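Local coordinates for protein rhamnosidase B (Bacillus sp., PDB 2OKX) that releases terminal alpha-L-rhamnose from glycosides by hydrolysis, probably with inversion of configuration, as a family 78 glycoside hydrolase, at residues 192-197 with 597-602; 770-775 with 807-812; 652-657 with 719-724. All coordinates share one frame; numbering follows the deposited sequence.

Contact 1 (192-197 with 597-602); sequences PRDIPF and VERCLN
R599 reaches out from helix 595-603 and is met by D194 and I195 of the loop that follows strand 189-192. Its CG stands anti to the backbone N (chi1 166°) and the chain stays extended to NE, which carries the guanidinium off the helix and up to the loop. There R599 NH1 donates a hydrogen bond to D194 OD2 at 2.9 Å, the heart of a salt bridge, and meets the syn lone pair; the bond is bent, with an angle of 142° at the hydrogen, and the carboxylate stands steeply to the guanidinium, the two planes 79° apart. The aspartate also lies across the methylenes, OD1 coming within 3.4 Å of R599 CG. The contact fastens the N-terminal beta region to the helical domain of the six-hairpin glycosidase type, from segments 400 residues apart in sequence. I195 crosses the same arginine chain at a slant, its CG2 3.5 Å from R599 CD, so a largely buried charged side chain has an apolar flank. A second grip comes through solvent: one water bridges D194 OD1, at 2.6 Å, to the carbonyl oxygen R599 O. The other end of the guanidinium is held by D563, which forms a salt bridge with NH2, and by the carbonyl of R65, while F72 offers a cation-pi contact. With two carboxylates nearby, the arginine is likely to remain charged despite its burial.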
ATOM      1  N   PRO A 192     -15.364  -6.665 -17.539  1.00 27.58           N
ATOM      2  CA  PRO A 192     -15.142  -5.232 -17.751  1.00 26.06           C
ATOM      3  C   PRO A 192     -14.805  -4.413 -16.503  1.00 24.04           C
ATOM      4  O   PRO A 192     -15.434  -4.559 -15.454  1.00 22.20           O
ATOM      5  CB  PRO A 192     -16.443  -4.779 -18.415  1.00 26.64           C
ATOM      6  CG  PRO A 192     -17.460  -5.721 -17.842  1.00 28.84           C
ATOM      7  CD  PRO A 192     -16.739  -7.042 -17.914  1.00 26.95           C
ATOM      8  N   ARG A 193     -13.796  -3.557 -16.643  1.00 22.79           N
ATOM      9  CA  ARG A 193     -13.347  -2.663 -15.576  1.00 22.91           C
ATOM     10  C   ARG A 193     -14.589  -2.046 -14.929  1.00 23.51           C
ATOM     11  O   ARG A 193     -15.444  -1.502 -15.633  1.00 24.28           O
ATOM     12  CB  ARG A 193     -12.472  -1.567 -16.192  1.00 23.75           C
ATOM     13  CG  ARG A 193     -11.867  -0.586 -15.206  1.00 23.18           C
ATOM     14  CD  ARG A 193     -11.444   0.696 -15.907  1.00 22.87           C
ATOM     15  NE  ARG A 193     -10.779   1.612 -14.986  1.00 22.19           N
ATOM     16  CZ  ARG A 193      -9.468   1.634 -14.768  1.00 21.23           C
ATOM     17  NH1 ARG A 193      -8.667   0.793 -15.411  1.00 21.06           N
ATOM     18  NH2 ARG A 193      -8.959   2.486 -13.888  1.00 18.53           N
ATOM     19  N   ASP A 194     -14.702  -2.125 -13.604  1.00 22.82           N
ATOM     20  CA  ASP A 194     -15.878  -1.578 -12.931  1.00 22.85           C
ATOM     21  C   ASP A 194     -15.730  -0.193 -12.287  1.00 23.09           C
ATOM     22  O   ASP A 194     -16.436   0.135 -11.330  1.00 22.39           O
ATOM     23  CB  ASP A 194     -16.418  -2.582 -11.897  1.00 23.36           C
ATOM     24  CG  ASP A 194     -15.349  -3.081 -10.940  1.00 25.89           C
ATOM     25  OD1 ASP A 194     -15.705  -3.787  -9.974  1.00 25.64           O
ATOM     26  OD2 ASP A 194     -14.159  -2.774 -11.149  1.00 25.60           O
ATOM     27  N   ILE A 195     -14.810   0.610 -12.816  1.00 22.19           N
ATOM     28  CA  ILE A 195     -14.596   1.979 -12.343  1.00 21.82           C
ATOM     29  C   ILE A 195     -14.011   2.791 -13.490  1.00 22.94           C
ATOM     30  O   ILE A 195     -13.460   2.233 -14.435  1.00 22.99           O
ATOM     31  CB  ILE A 195     -13.583   2.082 -11.165  1.00 20.76           C
ATOM     32  CG1 ILE A 195     -12.291   1.338 -11.514  1.00 20.62           C
ATOM     33  CG2 ILE A 195     -14.207   1.588  -9.880  1.00 19.73           C
ATOM     34  CD1 ILE A 195     -11.098   1.764 -10.672  1.00 20.81           C
ATOM     35  N   PRO A 196     -14.138   4.124 -13.429  1.00 23.30           N
ATOM     36  CA  PRO A 196     -13.581   4.950 -14.503  1.00 21.70           C
ATOM     37  C   PRO A 196     -12.060   4.873 -14.434  1.00 20.71           C
ATOM     38  O   PRO A 196     -11.513   4.207 -13.554  1.00 18.25           O
ATOM     39  CB  PRO A 196     -14.120   6.343 -14.179  1.00 23.61           C
ATOM     40  CG  PRO A 196     -14.256   6.316 -12.687  1.00 24.50           C
ATOM     41  CD  PRO A 196     -14.846   4.948 -12.436  1.00 22.03           C
ATOM     42  N   PHE A 197     -11.379   5.548 -15.356  1.00 20.02           N
ATOM     43  CA  PHE A 197      -9.924   5.529 -15.380  1.00 19.81           C
ATOM     44  C   PHE A 197      -9.305   6.459 -14.342  1.00 20.42           C
ATOM     45  O   PHE A 197      -9.927   7.426 -13.905  1.00 19.99           O
ATOM     46  CB  PHE A 197      -9.418   5.894 -16.780  1.00 21.39           C
ATOM     47  CG  PHE A 197      -9.653   4.815 -17.809  1.00 22.35           C
ATOM     48  CD1 PHE A 197      -9.070   3.560 -17.663  1.00 22.46           C
ATOM     49  CD2 PHE A 197     -10.458   5.053 -18.917  1.00 23.08           C
ATOM     50  CE1 PHE A 197      -9.285   2.553 -18.606  1.00 23.68           C
ATOM     51  CE2 PHE A 197     -10.679   4.053 -19.868  1.00 24.94           C
ATOM     52  CZ  PHE A 197     -10.088   2.800 -19.709  1.00 23.34           C
ATOM     53  N   VAL A 597     -16.136   2.388  -4.122  1.00 19.89           N
ATOM     54  CA  VAL A 597     -16.565   1.681  -2.927  1.00 19.16           C
ATOM     55  C   VAL A 597     -17.203   0.339  -3.293  1.00 21.02           C
ATOM     56  O   VAL A 597     -16.831  -0.695  -2.739  1.00 19.99           O
ATOM     57  CB  VAL A 597     -17.574   2.514  -2.105  1.00 19.61           C
ATOM     58  CG1 VAL A 597     -17.997   1.739  -0.875  1.00 18.30           C
ATOM     59  CG2 VAL A 597     -16.946   3.854  -1.706  1.00 19.21           C
ATOM     60  N   GLU A 598     -18.151   0.345  -4.225  1.00 20.97           N
ATOM     61  CA  GLU A 598     -18.790  -0.909  -4.606  1.00 23.98           C
ATOM     62  C   GLU A 598     -17.776  -1.883  -5.201  1.00 23.25           C
ATOM     63  O   GLU A 598     -17.823  -3.083  -4.920  1.00 24.07           O
ATOM     64  CB  GLU A 598     -19.929  -0.684  -5.604  1.00 26.03           C
ATOM     65  CG  GLU A 598     -20.631  -1.996  -5.948  1.00 31.71           C
ATOM     66  CD  GLU A 598     -21.878  -1.829  -6.786  1.00 34.00           C
ATOM     67  OE1 GLU A 598     -22.371  -2.857  -7.295  1.00 36.82           O
ATOM     68  OE2 GLU A 598     -22.368  -0.689  -6.934  1.00 37.12           O
ATOM     69  N   ARG A 599     -16.862  -1.372  -6.018  1.00 22.83           N
ATOM     70  CA  ARG A 599     -15.838  -2.224  -6.621  1.00 22.57           C
ATOM     71  C   ARG A 599     -15.075  -2.961  -5.529  1.00 22.77           C
ATOM     72  O   ARG A 599     -14.841  -4.160  -5.628  1.00 24.67           O
ATOM     73  CB  ARG A 599     -14.857  -1.393  -7.461  1.00 22.39           C
ATOM     74  CG  ARG A 599     -13.583  -2.152  -7.838  1.00 22.17           C
ATOM     75  CD  ARG A 599     -12.669  -1.356  -8.761  1.00 20.62           C
ATOM     76  NE  ARG A 599     -11.305  -1.883  -8.724  1.00 22.93           N
ATOM     77  CZ  ARG A 599     -10.940  -3.075  -9.186  1.00 22.87           C
ATOM     78  NH1 ARG A 599     -11.840  -3.881  -9.741  1.00 21.24           N
ATOM     79  NH2 ARG A 599      -9.678  -3.474  -9.059  1.00 20.21           N
ATOM     80  N   CYS A 600     -14.693  -2.241  -4.481  1.00 21.52           N
ATOM     81  CA  CYS A 600     -13.954  -2.849  -3.383  1.00 21.82           C
ATOM     82  C   CYS A 600     -14.785  -3.871  -2.621  1.00 22.07           C
ATOM     83  O   CYS A 600     -14.299  -4.958  -2.304  1.00 21.35           O
ATOM     84  CB  CYS A 600     -13.446  -1.769  -2.425  1.00 21.40           C
ATOM     85  SG  CYS A 600     -12.140  -0.739  -3.152  1.00 24.90           S
ATOM     86  N   LEU A 601     -16.033  -3.522  -2.322  1.00 21.85           N
ATOM     87  CA  LEU A 601     -16.911  -4.429  -1.595  1.00 22.33           C
ATOM     88  C   LEU A 601     -17.138  -5.719  -2.387  1.00 23.47           C
ATOM     89  O   LEU A 601     -17.217  -6.802  -1.809  1.00 24.34           O
ATOM     90  CB  LEU A 601     -18.253  -3.750  -1.307  1.00 23.68           C
ATOM     91  CG  LEU A 601     -18.207  -2.475  -0.456  1.00 23.51           C
ATOM     92  CD1 LEU A 601     -19.612  -1.921  -0.294  1.00 25.68           C
ATOM     93  CD2 LEU A 601     -17.591  -2.769   0.900  1.00 23.51           C
ATOM     94  N   ASN A 602     -17.235  -5.597  -3.708  1.00 23.53           N
ATOM     95  CA  ASN A 602     -17.458  -6.752  -4.576  1.00 24.31           C
ATOM     96  C   ASN A 602     -16.242  -7.671  -4.703  1.00 25.04           C
ATOM     97  O   ASN A 602     -16.387  -8.852  -5.012  1.00 23.65           O
ATOM     98  CB  ASN A 602     -17.888  -6.291  -5.977  1.00 24.56           C
ATOM     99  CG  ASN A 602     -19.329  -5.799  -6.022  1.00 25.94           C
ATOM    100  OD1 ASN A 602     -19.723  -5.087  -6.946  1.00 26.58           O
ATOM    101  ND2 ASN A 602     -20.121  -6.189  -5.032  1.00 25.07           N
TER
HETATM  102  O   HOH W   1     -14.900  -5.464  -8.124  1.00 24.89           O
HETATM  103  O   HOH W   2     -18.183  -3.161  -8.817  1.00 26.60           O

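Contact 2 (770-775 with 807-812); sequences AYLCGV and YYEALE
L772 and Y771, on the last turn of helix 764-772, close on the backbone of helix 801-813 around A810. The tight part is small: L772 CD2 sits over the peptide joining E809 to A810, 3.6 Å from A810 N, and the same methyl lies 3.7 Å from E809 CB. Alongside it, the Y771 ring brings its CD2 to 3.7 Å from the A810 methyl, and CE2 to 3.4 Å from A810 O. A chi1 of -173° turns this ring away from its own N and beside the alanine, whose short side chain lets the two helices come as near as 5.9 Å between L772 CA and A810 CA. This is helix-to-helix packing within the (alpha/alpha)6 barrel of the six-hairpin glycosidase domain, made by apolar side-chain atoms against a methyl and the backbone. Helix 778-789 packs against the same pair, L788 touching both Y771 and A810, and E785 takes a hydrogen bond with the tyrosine hydroxyl. The looser side is the outer end of E809, a partly exposed residue. Of the glutamate side chain, CB is the atom that meets the leucine, while the carboxylate turns from it to a salt bridge with R581. Just beyond L772 the chain turns away through a Schellman motif, in which G774 takes a positive phi of 72° and V775 N bonds back to A770 O.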
ATOM      1  N   ALA A 770     -17.266  -2.050  23.098  1.00 27.36           N
ATOM      2  CA  ALA A 770     -18.442  -2.543  23.808  1.00 29.78           C
ATOM      3  C   ALA A 770     -19.541  -1.481  23.754  1.00 30.11           C
ATOM      4  O   ALA A 770     -20.724  -1.794  23.604  1.00 30.59           O
ATOM      5  CB  ALA A 770     -18.085  -2.860  25.257  1.00 27.43           C
ATOM      6  N   TYR A 771     -19.133  -0.223  23.866  1.00 30.95           N
ATOM      7  CA  TYR A 771     -20.063   0.897  23.830  1.00 32.10           C
ATOM      8  C   TYR A 771     -20.715   1.041  22.454  1.00 32.49           C
ATOM      9  O   TYR A 771     -21.935   1.177  22.347  1.00 31.18           O
ATOM     10  CB  TYR A 771     -19.323   2.188  24.180  1.00 32.92           C
ATOM     11  CG  TYR A 771     -20.220   3.395  24.343  1.00 33.81           C
ATOM     12  CD1 TYR A 771     -21.006   3.556  25.485  1.00 34.36           C
ATOM     13  CD2 TYR A 771     -20.279   4.378  23.359  1.00 32.29           C
ATOM     14  CE1 TYR A 771     -21.830   4.671  25.642  1.00 34.39           C
ATOM     15  CE2 TYR A 771     -21.096   5.494  23.505  1.00 34.00           C
ATOM     16  CZ  TYR A 771     -21.869   5.635  24.647  1.00 33.89           C
ATOM     17  OH  TYR A 771     -22.680   6.736  24.787  1.00 33.61           O
ATOM     18  N   LEU A 772     -19.897   1.008  21.405  1.00 31.19           N
ATOM     19  CA  LEU A 772     -20.387   1.145  20.035  1.00 31.05           C
ATOM     20  C   LEU A 772     -21.250  -0.011  19.561  1.00 31.60           C
ATOM     21  O   LEU A 772     -22.167   0.181  18.766  1.00 31.75           O
ATOM     22  CB  LEU A 772     -19.218   1.295  19.057  1.00 31.07           C
ATOM     23  CG  LEU A 772     -18.482   2.630  18.995  1.00 31.03           C
ATOM     24  CD1 LEU A 772     -17.298   2.507  18.047  1.00 33.01           C
ATOM     25  CD2 LEU A 772     -19.431   3.712  18.520  1.00 31.35           C
ATOM     26  N   CYS A 773     -20.947  -1.216  20.028  1.00 31.74           N
ATOM     27  CA  CYS A 773     -21.702  -2.386  19.611  1.00 33.87           C
ATOM     28  C   CYS A 773     -23.023  -2.557  20.357  1.00 34.67           C
ATOM     29  O   CYS A 773     -23.816  -3.434  20.029  1.00 34.31           O
ATOM     30  CB  CYS A 773     -20.835  -3.639  19.758  1.00 35.15           C
ATOM     31  SG  CYS A 773     -19.430  -3.659  18.607  1.00 36.29           S
ATOM     32  N   GLY A 774     -23.255  -1.709  21.353  1.00 36.92           N
ATOM     33  CA  GLY A 774     -24.492  -1.782  22.111  1.00 40.35           C
ATOM     34  C   GLY A 774     -24.574  -2.977  23.041  1.00 42.98           C
ATOM     35  O   GLY A 774     -25.665  -3.416  23.405  1.00 43.04           O
ATOM     36  N   VAL A 775     -23.416  -3.509  23.419  1.00 44.63           N
ATOM     37  CA  VAL A 775     -23.362  -4.652  24.319  1.00 45.84           C
ATOM     38  C   VAL A 775     -23.417  -4.145  25.752  1.00 47.64           C
ATOM     39  O   VAL A 775     -23.972  -4.798  26.635  1.00 47.54           O
ATOM     40  CB  VAL A 775     -22.062  -5.466  24.111  1.00 45.83           C
ATOM     41  CG1 VAL A 775     -21.905  -6.499  25.215  1.00 45.49           C
ATOM     42  CG2 VAL A 775     -22.099  -6.154  22.755  1.00 43.99           C
ATOM     43  N   TYR A 807     -13.432   5.685  18.372  1.00 21.17           N
ATOM     44  CA  TYR A 807     -13.565   6.445  19.610  1.00 20.76           C
ATOM     45  C   TYR A 807     -14.449   7.676  19.381  1.00 20.93           C
ATOM     46  O   TYR A 807     -15.291   8.016  20.219  1.00 19.20           O
ATOM     47  CB  TYR A 807     -12.176   6.860  20.107  1.00 22.81           C
ATOM     48  CG  TYR A 807     -12.168   7.734  21.343  1.00 22.45           C
ATOM     49  CD1 TYR A 807     -12.903   7.389  22.481  1.00 24.58           C
ATOM     50  CD2 TYR A 807     -11.405   8.895  21.381  1.00 23.94           C
ATOM     51  CE1 TYR A 807     -12.872   8.187  23.624  1.00 24.66           C
ATOM     52  CE2 TYR A 807     -11.365   9.696  22.514  1.00 25.42           C
ATOM     53  CZ  TYR A 807     -12.101   9.336  23.631  1.00 25.47           C
ATOM     54  OH  TYR A 807     -12.047  10.132  24.746  1.00 26.50           O
ATOM     55  N   TYR A 808     -14.264   8.335  18.241  1.00 18.88           N
ATOM     56  CA  TYR A 808     -15.059   9.519  17.922  1.00 18.78           C
ATOM     57  C   TYR A 808     -16.520   9.139  17.676  1.00 19.10           C
ATOM     58  O   TYR A 808     -17.430   9.892  18.025  1.00 19.32           O
ATOM     59  CB  TYR A 808     -14.480  10.251  16.703  1.00 16.23           C
ATOM     60  CG  TYR A 808     -13.066  10.778  16.911  1.00 16.87           C
ATOM     61  CD1 TYR A 808     -12.548  10.972  18.193  1.00 18.35           C
ATOM     62  CD2 TYR A 808     -12.251  11.092  15.821  1.00 19.34           C
ATOM     63  CE1 TYR A 808     -11.244  11.465  18.386  1.00 17.94           C
ATOM     64  CE2 TYR A 808     -10.953  11.584  16.001  1.00 19.56           C
ATOM     65  CZ  TYR A 808     -10.457  11.766  17.283  1.00 18.98           C
ATOM     66  OH  TYR A 808      -9.179  12.255  17.460  1.00 17.84           O
ATOM     67  N   GLU A 809     -16.750   7.977  17.074  1.00 20.41           N
ATOM     68  CA  GLU A 809     -18.121   7.538  16.839  1.00 21.74           C
ATOM     69  C   GLU A 809     -18.792   7.362  18.200  1.00 23.69           C
ATOM     70  O   GLU A 809     -19.982   7.647  18.362  1.00 22.23           O
ATOM     71  CB  GLU A 809     -18.151   6.221  16.056  1.00 22.53           C
ATOM     72  CG  GLU A 809     -17.866   6.373  14.560  1.00 23.43           C
ATOM     73  CD  GLU A 809     -18.040   5.071  13.788  1.00 23.77           C
ATOM     74  OE1 GLU A 809     -17.216   4.148  13.964  1.00 22.41           O
ATOM     75  OE2 GLU A 809     -19.008   4.967  13.007  1.00 26.24           O
ATOM     76  N   ALA A 810     -18.016   6.902  19.180  1.00 22.07           N
ATOM     77  CA  ALA A 810     -18.519   6.710  20.532  1.00 23.36           C
ATOM     78  C   ALA A 810     -18.804   8.063  21.187  1.00 23.59           C
ATOM     79  O   ALA A 810     -19.828   8.226  21.858  1.00 24.10           O
ATOM     80  CB  ALA A 810     -17.505   5.923  21.371  1.00 23.93           C
ATOM     81  N   LEU A 811     -17.907   9.030  20.996  1.00 22.35           N
ATOM     82  CA  LEU A 811     -18.105  10.357  21.580  1.00 22.13           C
ATOM     83  C   LEU A 811     -19.337  11.030  20.972  1.00 22.82           C
ATOM     84  O   LEU A 811     -20.040  11.776  21.649  1.00 21.93           O
ATOM     85  CB  LEU A 811     -16.866  11.242  21.373  1.00 20.36           C
ATOM     86  CG  LEU A 811     -15.592  10.829  22.124  1.00 21.55           C
ATOM     87  CD1 LEU A 811     -14.454  11.770  21.764  1.00 20.45           C
ATOM     88  CD2 LEU A 811     -15.844  10.857  23.628  1.00 22.26           C
ATOM     89  N   GLU A 812     -19.596  10.762  19.697  1.00 22.37           N
ATOM     90  CA  GLU A 812     -20.757  11.335  19.024  1.00 23.97           C
ATOM     91  C   GLU A 812     -22.015  10.737  19.656  1.00 25.07           C
ATOM     92  O   GLU A 812     -22.963  11.451  19.979  1.00 23.98           O
ATOM     93  CB  GLU A 812     -20.720  11.011  17.528  1.00 24.19           C
ATOM     94  CG  GLU A 812     -21.991  11.390  16.775  1.00 23.28           C
ATOM     95  CD  GLU A 812     -22.247  12.893  16.750  1.00 26.59           C
ATOM     96  OE1 GLU A 812     -23.402  13.286  16.498  1.00 26.51           O
ATOM     97  OE2 GLU A 812     -21.304  13.684  16.970  1.00 23.91           O
TER

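Contact 3 (652-657 with 719-724); sequences RIWPAV and TEEADA
W654 points the N-H of its indole at the carboxylate of E721, bridging from helix 647-665 to the short 3-10 turn that precedes helix 723-739. The bond from W654 NE1 to E721 OE1 is 3.1 Å long and nearly straight, 166° at the hydrogen. The oxygen lies almost in the indole plane at the ring edge, whereas NE1 approaches from above the carboxylate plane; the two planes are 65° apart. What sends the indole across the gap is a chi1 of 169°, which leaves CG on the far side of CB from the tryptophan's own nitrogen. Its six-membered ring then slides along the turn, with CZ2 at 3.8 Å from E721 CB and, edge-on and in plane, 3.5 Å from E721 O. Beyond that, CH2 comes to 4.1 Å from the A722 methyl. The backbone atoms of the two segments stay well apart, W654 CA and E721 CA being 9.5 Å from each other, and the large side chain spans this distance inside the (alpha/alpha)6 barrel of the six-hairpin glycosidase domain. Helix 696-715 lies against it, S709 and A713 touching the tryptophan and A713 also touching A722. A leucine here would probably leave E721 OE1 without its indole donor and open a gap between helix 647-665 and the A722 methyl. E721 itself runs extended beyond CG, so that its acid group reaches the edge of the indole while its CB lies near NE1, 3.8 Å away.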
ATOM      1  N   ARG A 652     -27.577  -8.369  -4.250  1.00 32.24           N
ATOM      2  CA  ARG A 652     -26.437  -9.065  -4.835  1.00 31.76           C
ATOM      3  C   ARG A 652     -25.411  -9.486  -3.794  1.00 32.21           C
ATOM      4  O   ARG A 652     -24.819 -10.560  -3.900  1.00 33.30           O
ATOM      5  CB  ARG A 652     -25.728  -8.184  -5.871  1.00 32.76           C
ATOM      6  CG  ARG A 652     -26.524  -7.883  -7.130  1.00 36.85           C
ATOM      7  CD  ARG A 652     -25.603  -7.343  -8.216  1.00 38.76           C
ATOM      8  NE  ARG A 652     -24.975  -6.077  -7.842  1.00 41.81           N
ATOM      9  CZ  ARG A 652     -25.540  -4.884  -8.003  1.00 41.88           C
ATOM     10  NH1 ARG A 652     -24.897  -3.785  -7.632  1.00 40.73           N
ATOM     11  NH2 ARG A 652     -26.746  -4.788  -8.551  1.00 41.14           N
ATOM     12  N   ILE A 653     -25.205  -8.644  -2.785  1.00 30.47           N
ATOM     13  CA  ILE A 653     -24.207  -8.921  -1.758  1.00 30.45           C
ATOM     14  C   ILE A 653     -24.690  -9.721  -0.545  1.00 30.93           C
ATOM     15  O   ILE A 653     -23.878 -10.319   0.161  1.00 30.04           O
ATOM     16  CB  ILE A 653     -23.557  -7.593  -1.258  1.00 28.96           C
ATOM     17  CG1 ILE A 653     -22.121  -7.853  -0.806  1.00 27.60           C
ATOM     18  CG2 ILE A 653     -24.363  -7.003  -0.104  1.00 29.48           C
ATOM     19  CD1 ILE A 653     -21.183  -8.173  -1.945  1.00 25.94           C
ATOM     20  N   TRP A 654     -25.999  -9.742  -0.299  1.00 31.26           N
ATOM     21  CA  TRP A 654     -26.529 -10.465   0.860  1.00 32.21           C
ATOM     22  C   TRP A 654     -26.001 -11.892   1.019  1.00 31.03           C
ATOM     23  O   TRP A 654     -25.563 -12.277   2.104  1.00 31.74           O
ATOM     24  CB  TRP A 654     -28.063 -10.496   0.833  1.00 32.08           C
ATOM     25  CG  TRP A 654     -28.647 -11.446   1.849  1.00 33.40           C
ATOM     26  CD1 TRP A 654     -29.471 -12.507   1.597  1.00 33.91           C
ATOM     27  CD2 TRP A 654     -28.416 -11.447   3.267  1.00 32.29           C
ATOM     28  NE1 TRP A 654     -29.765 -13.169   2.768  1.00 33.06           N
ATOM     29  CE2 TRP A 654     -29.132 -12.541   3.807  1.00 33.16           C
ATOM     30  CE3 TRP A 654     -27.675 -10.632   4.132  1.00 33.61           C
ATOM     31  CZ2 TRP A 654     -29.127 -12.842   5.176  1.00 31.77           C
ATOM     32  CZ3 TRP A 654     -27.669 -10.932   5.495  1.00 33.02           C
ATOM     33  CH2 TRP A 654     -28.392 -12.029   6.000  1.00 33.54           C
ATOM     34  N   PRO A 655     -26.046 -12.701  -0.052  1.00 31.19           N
ATOM     35  CA  PRO A 655     -25.554 -14.081   0.039  1.00 31.86           C
ATOM     36  C   PRO A 655     -24.127 -14.188   0.580  1.00 31.60           C
ATOM     37  O   PRO A 655     -23.843 -15.026   1.439  1.00 31.25           O
ATOM     38  CB  PRO A 655     -25.676 -14.581  -1.399  1.00 32.43           C
ATOM     39  CG  PRO A 655     -26.895 -13.861  -1.883  1.00 32.34           C
ATOM     40  CD  PRO A 655     -26.664 -12.454  -1.366  1.00 31.36           C
ATOM     41  N   ALA A 656     -23.230 -13.340   0.081  1.00 30.53           N
ATOM     42  CA  ALA A 656     -21.841 -13.357   0.534  1.00 30.17           C
ATOM     43  C   ALA A 656     -21.758 -12.977   2.007  1.00 29.66           C
ATOM     44  O   ALA A 656     -20.911 -13.487   2.744  1.00 30.79           O
ATOM     45  CB  ALA A 656     -21.001 -12.395  -0.305  1.00 30.57           C
ATOM     46  N   VAL A 657     -22.637 -12.075   2.436  1.00 29.61           N
ATOM     47  CA  VAL A 657     -22.661 -11.633   3.826  1.00 28.95           C
ATOM     48  C   VAL A 657     -23.154 -12.757   4.731  1.00 30.33           C
ATOM     49  O   VAL A 657     -22.566 -13.036   5.777  1.00 28.80           O
ATOM     50  CB  VAL A 657     -23.583 -10.402   4.002  1.00 28.51           C
ATOM     51  CG1 VAL A 657     -23.736 -10.070   5.477  1.00 26.59           C
ATOM     52  CG2 VAL A 657     -23.003  -9.209   3.249  1.00 27.14           C
ATOM     53  N   THR A 719     -35.575 -10.032   4.568  1.00 49.69           N
ATOM     54  CA  THR A 719     -35.315  -9.743   5.973  1.00 50.99           C
ATOM     55  C   THR A 719     -35.328 -10.945   6.923  1.00 51.61           C
ATOM     56  O   THR A 719     -34.539 -10.994   7.868  1.00 51.78           O
ATOM     57  CB  THR A 719     -36.304  -8.681   6.502  1.00 51.22           C
ATOM     58  OG1 THR A 719     -35.973  -8.348   7.855  1.00 52.52           O
ATOM     59  CG2 THR A 719     -37.729  -9.205   6.449  1.00 52.44           C
ATOM     60  N   GLU A 720     -36.216 -11.906   6.682  1.00 52.15           N
ATOM     61  CA  GLU A 720     -36.308 -13.084   7.545  1.00 52.30           C
ATOM     62  C   GLU A 720     -35.035 -13.927   7.577  1.00 51.33           C
ATOM     63  O   GLU A 720     -34.740 -14.576   8.582  1.00 50.81           O
ATOM     64  CB  GLU A 720     -37.493 -13.967   7.136  1.00 54.14           C
ATOM     65  CG  GLU A 720     -37.629 -14.211   5.643  1.00 57.75           C
ATOM     66  CD  GLU A 720     -38.152 -12.993   4.905  1.00 60.21           C
ATOM     67  OE1 GLU A 720     -39.227 -12.481   5.289  1.00 61.30           O
ATOM     68  OE2 GLU A 720     -37.493 -12.550   3.941  1.00 62.66           O
ATOM     69  N   GLU A 721     -34.280 -13.916   6.482  1.00 49.79           N
ATOM     70  CA  GLU A 721     -33.043 -14.685   6.416  1.00 48.14           C
ATOM     71  C   GLU A 721     -31.997 -14.178   7.408  1.00 47.06           C
ATOM     72  O   GLU A 721     -30.894 -14.721   7.490  1.00 46.93           O
ATOM     73  CB  GLU A 721     -32.468 -14.646   4.996  1.00 47.80           C
ATOM     74  CG  GLU A 721     -33.245 -15.480   3.988  1.00 47.48           C
ATOM     75  CD  GLU A 721     -32.586 -15.516   2.621  1.00 47.33           C
ATOM     76  OE1 GLU A 721     -31.363 -15.767   2.554  1.00 48.77           O
ATOM     77  OE2 GLU A 721     -33.288 -15.303   1.610  1.00 45.81           O
ATOM     78  N   ALA A 722     -32.347 -13.145   8.170  1.00 45.62           N
ATOM     79  CA  ALA A 722     -31.425 -12.570   9.144  1.00 44.41           C
ATOM     80  C   ALA A 722     -31.898 -12.698  10.590  1.00 43.65           C
ATOM     81  O   ALA A 722     -31.191 -12.293  11.514  1.00 42.63           O
ATOM     82  CB  ALA A 722     -31.172 -11.102   8.813  1.00 44.26           C
ATOM     83  N   ASP A 723     -33.085 -13.261  10.794  1.00 43.29           N
ATOM     84  CA  ASP A 723     -33.612 -13.414  12.149  1.00 41.93           C
ATOM     85  C   ASP A 723     -32.788 -14.377  12.990  1.00 40.08           C
ATOM     86  O   ASP A 723     -32.629 -14.179  14.195  1.00 39.33           O
ATOM     87  CB  ASP A 723     -35.072 -13.870  12.115  1.00 44.78           C
ATOM     88  CG  ASP A 723     -36.006 -12.784  11.613  1.00 47.49           C
ATOM     89  OD1 ASP A 723     -36.082 -12.577  10.385  1.00 48.44           O
ATOM     90  OD2 ASP A 723     -36.654 -12.125  12.453  1.00 49.94           O
ATOM     91  N   ALA A 724     -32.262 -15.418  12.355  1.00 38.49           N
ATOM     92  CA  ALA A 724     -31.444 -16.396  13.061  1.00 37.40           C
ATOM     93  C   ALA A 724     -30.190 -15.710  13.597  1.00 36.04           C
ATOM     94  O   ALA A 724     -29.765 -15.962  14.727  1.00 35.23           O
ATOM     95  CB  ALA A 724     -31.063 -17.540  12.125  1.00 37.99           C
TER

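Overall arrangement
Along the chain the contacts come in the order 1, 3, 2, each closing before the next opens. Only contact 1 brings in a partner from the N-terminal beta region; contacts 2 and 3 lie wholly among helices. Contacts 1 and 3, centres about 23 Å apart, adjoin through helices 595-603 and 647-665, where E598 OE1 and R652 NH1 form a 2.7 Å salt bridge. Contact 2 stands apart: its centre is about 31 Å from that of contact 1 and 25 Å from that of contact 3, its nearest atoms about 14 Å from either. The (alpha/alpha)6 barrel, which as in other GH78 enzymes probably carries the active site, is held together by contacts 2 and 3 and joined to the beta region by contact 1.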